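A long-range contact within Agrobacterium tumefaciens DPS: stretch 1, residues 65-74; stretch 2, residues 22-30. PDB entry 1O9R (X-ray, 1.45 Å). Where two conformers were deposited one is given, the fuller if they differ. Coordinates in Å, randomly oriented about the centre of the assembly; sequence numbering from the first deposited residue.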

# COMPACT_ATOMS: atom_id res chain seq x y z
N HIS A 65 -17.42 10.53 13.47
CA HIS A 65 -18.80 10.45 13.98
C HIS A 65 -19.56 11.76 13.80
O HIS A 65 -20.76 11.73 13.54
CB HIS A 65 -18.80 9.97 15.44
CG HIS A 65 -18.38 8.54 15.49
ND1 HIS A 65 -19.07 7.54 14.88
CD2 HIS A 65 -17.33 7.94 16.10
CE1 HIS A 65 -18.44 6.39 15.08
NE2 HIS A 65 -17.36 6.60 15.83
N GLY A 66 -18.88 12.89 14.05
CA GLY A 66 -19.57 14.17 13.88
C GLY A 66 -19.99 14.35 12.42
O GLY A 66 -21.11 14.79 12.11
N ASP A 67 -19.13 13.95 11.46
CA ASP A 67 -19.54 14.07 10.05
C ASP A 67 -20.73 13.19 9.80
O ASP A 67 -21.68 13.55 9.05
CB ASP A 67 -18.36 13.53 9.17
CG ASP A 67 -17.37 14.66 8.99
OD1 ASP A 67 -17.65 15.77 9.47
OD2 ASP A 67 -16.26 14.43 8.45
N THR A 68 -20.75 11.94 10.33
CA THR A 68 -21.88 11.04 10.06
C THR A 68 -23.17 11.63 10.62
O THR A 68 -24.24 11.45 10.02
CB THR A 68 -21.59 9.66 10.63
OG1 THR A 68 -20.35 9.22 9.99
CG2 THR A 68 -22.61 8.58 10.31
N ILE A 69 -23.11 12.19 11.85
CA ILE A 69 -24.31 12.80 12.47
C ILE A 69 -24.77 13.97 11.64
O ILE A 69 -26.01 14.06 11.38
CB ILE A 69 -23.90 13.18 13.92
CG1 ILE A 69 -23.82 11.93 14.78
CG2 ILE A 69 -24.88 14.19 14.53
CD1 ILE A 69 -23.10 12.13 16.14
N ALA A 70 -23.89 14.87 11.21
CA ALA A 70 -24.31 16.01 10.42
C ALA A 70 -24.94 15.58 9.11
O ALA A 70 -25.92 16.18 8.65
CB ALA A 70 -23.07 16.89 10.17
N GLU A 71 -24.29 14.61 8.43
CA GLU A 71 -24.86 14.15 7.15
C GLU A 71 -26.26 13.57 7.38
O GLU A 71 -27.09 13.76 6.44
CB GLU A 71 -23.96 13.08 6.53
CG GLU A 71 -22.55 13.54 6.13
CD GLU A 71 -21.76 12.33 5.58
OE1 GLU A 71 -22.12 11.15 5.70
OE2 GLU A 71 -20.61 12.62 5.20
N ARG A 72 -26.50 12.92 8.49
CA ARG A 72 -27.87 12.37 8.71
C ARG A 72 -28.86 13.49 8.85
O ARG A 72 -29.98 13.25 8.35
CB ARG A 72 -27.81 11.47 9.96
CG ARG A 72 -29.10 10.68 10.18
CD ARG A 72 -29.42 9.80 8.93
NE ARG A 72 -30.61 9.00 9.31
CZ ARG A 72 -31.29 8.33 8.36
NH1 ARG A 72 -30.93 8.35 7.09
NH2 ARG A 72 -32.36 7.58 8.73
N VAL A 73 -28.52 14.60 9.51
CA VAL A 73 -29.48 15.72 9.57
C VAL A 73 -29.89 16.06 8.16
O VAL A 73 -31.10 16.32 7.85
CB VAL A 73 -28.77 16.92 10.22
CG1 VAL A 73 -29.64 18.18 10.02
CG2 VAL A 73 -28.46 16.66 11.68
N VAL A 74 -28.94 16.25 7.24
CA VAL A 74 -29.28 16.72 5.90
C VAL A 74 -30.04 15.68 5.10
O VAL A 74 -30.91 16.03 4.29
CB VAL A 74 -28.01 17.21 5.17
CG1 VAL A 74 -27.43 18.39 6.03
CG2 VAL A 74 -26.83 16.32 5.01
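Stretch 2, residues 22-30: LNESLASVI

Helices pack by laying the side chains of one along the near face of the other, and this pair from DPS illustrates the principle without a hydrogen bond between the two helices. At the centre stands Ile69, with Ile69 CA 5.9 Å from Leu22 CA. Ile69 CG2 comes within 3.7 Å of Leu22 CD2 and 4.0 Å of Leu26 CB, and within 3.3 Å of the backbone atom Leu22 O, while Ile69 CD1 reaches to 4.4 Å from Val29 CG2. One turn further along, Val73 CG2 rests 3.4 Å from Leu22 CB.

Both stretches are helical throughout, and their axes approach to 9.1 Å with a signed crossing angle of -155°, so stretch 2 climbs as stretch 1 descends. The register therefore runs in reverse: Gly66 faces Leu26, with 5.7 Å between Gly66 CA and Leu26 CA. Here the absence of a side chain matters, since a CB on Gly66 would lie only 3.3 Å from Val29 CG1. With no CB, Gly66 CA lies 3.9 Å from Val29 CG1. On the same residue, Gly66 O is 3.4 Å from Leu26 CD1, and Leu26 CD2 meets Ala70 CB at 3.9 Å.

Toward the polar edge, Arg72 CG lies 3.7 Å from Leu22 CD1, though the end of the arginine leads away. Asn23 OD1 approaches Val73 CG2 at 3.8 Å but finds its hydrogen bond elsewhere in the structure.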

# COMPACT_ATOMS: atom_id res chain seq x y z
N LEU A 22 -29.88 14.90 16.59
CA LEU A 22 -28.60 14.91 15.85
C LEU A 22 -27.93 16.26 16.00
O LEU A 22 -26.74 16.25 16.32
CB LEU A 22 -28.92 14.67 14.38
CG LEU A 22 -29.34 13.23 14.00
CD1 LEU A 22 -30.08 13.17 12.68
CD2 LEU A 22 -28.06 12.37 13.93
N ASN A 23 -28.63 17.40 15.77
CA ASN A 23 -27.89 18.66 15.87
C ASN A 23 -27.45 18.90 17.31
O ASN A 23 -26.41 19.55 17.50
CB ASN A 23 -28.77 19.81 15.36
CG ASN A 23 -28.56 20.08 13.89
OD1 ASN A 23 -27.44 19.88 13.35
ND2 ASN A 23 -29.55 20.56 13.14
N GLU A 24 -28.27 18.49 18.29
CA GLU A 24 -27.78 18.69 19.67
C GLU A 24 -26.51 17.92 19.94
O GLU A 24 -25.49 18.41 20.47
CB GLU A 24 -28.93 18.23 20.59
CG GLU A 24 -28.49 18.35 22.07
CD GLU A 24 -29.54 17.70 22.97
OE1 GLU A 24 -29.69 16.48 22.97
OE2 GLU A 24 -30.17 18.52 23.64
N SER A 25 -26.49 16.64 19.53
CA SER A 25 -25.29 15.82 19.69
C SER A 25 -24.12 16.37 18.87
O SER A 25 -22.99 16.33 19.39
CB SER A 25 -25.58 14.40 19.18
OG SER A 25 -26.50 13.74 20.05
N LEU A 26 -24.37 16.86 17.66
CA LEU A 26 -23.27 17.36 16.84
C LEU A 26 -22.50 18.45 17.55
O LEU A 26 -21.28 18.51 17.49
CB LEU A 26 -23.87 17.88 15.53
CG LEU A 26 -22.87 18.51 14.53
CD1 LEU A 26 -21.86 17.44 14.11
CD2 LEU A 26 -23.62 19.05 13.32
N ALA A 27 -23.23 19.34 18.24
CA ALA A 27 -22.53 20.50 18.87
C ALA A 27 -21.60 20.01 19.98
O ALA A 27 -20.47 20.53 20.10
CB ALA A 27 -23.58 21.45 19.50
N SER A 28 -22.03 19.06 20.81
CA SER A 28 -21.12 18.57 21.86
C SER A 28 -20.00 17.72 21.32
O SER A 28 -18.93 17.69 21.92
CB SER A 28 -21.93 17.81 22.92
OG SER A 28 -22.71 18.73 23.71
N VAL A 29 -20.23 17.01 20.20
CA VAL A 29 -19.14 16.19 19.61
C VAL A 29 -18.12 17.13 18.98
O VAL A 29 -16.90 16.89 19.14
CB VAL A 29 -19.76 15.30 18.50
CG1 VAL A 29 -18.67 14.68 17.60
CG2 VAL A 29 -20.61 14.16 19.12
N ILE A 30 -18.53 18.21 18.30
CA ILE A 30 -17.54 19.16 17.80
C ILE A 30 -16.76 19.79 18.94
O ILE A 30 -15.52 19.96 18.89
CB ILE A 30 -18.18 20.24 16.93
CG1 ILE A 30 -18.77 19.60 15.64
CG2 ILE A 30 -17.23 21.38 16.57
CD1 ILE A 30 -19.72 20.49 14.84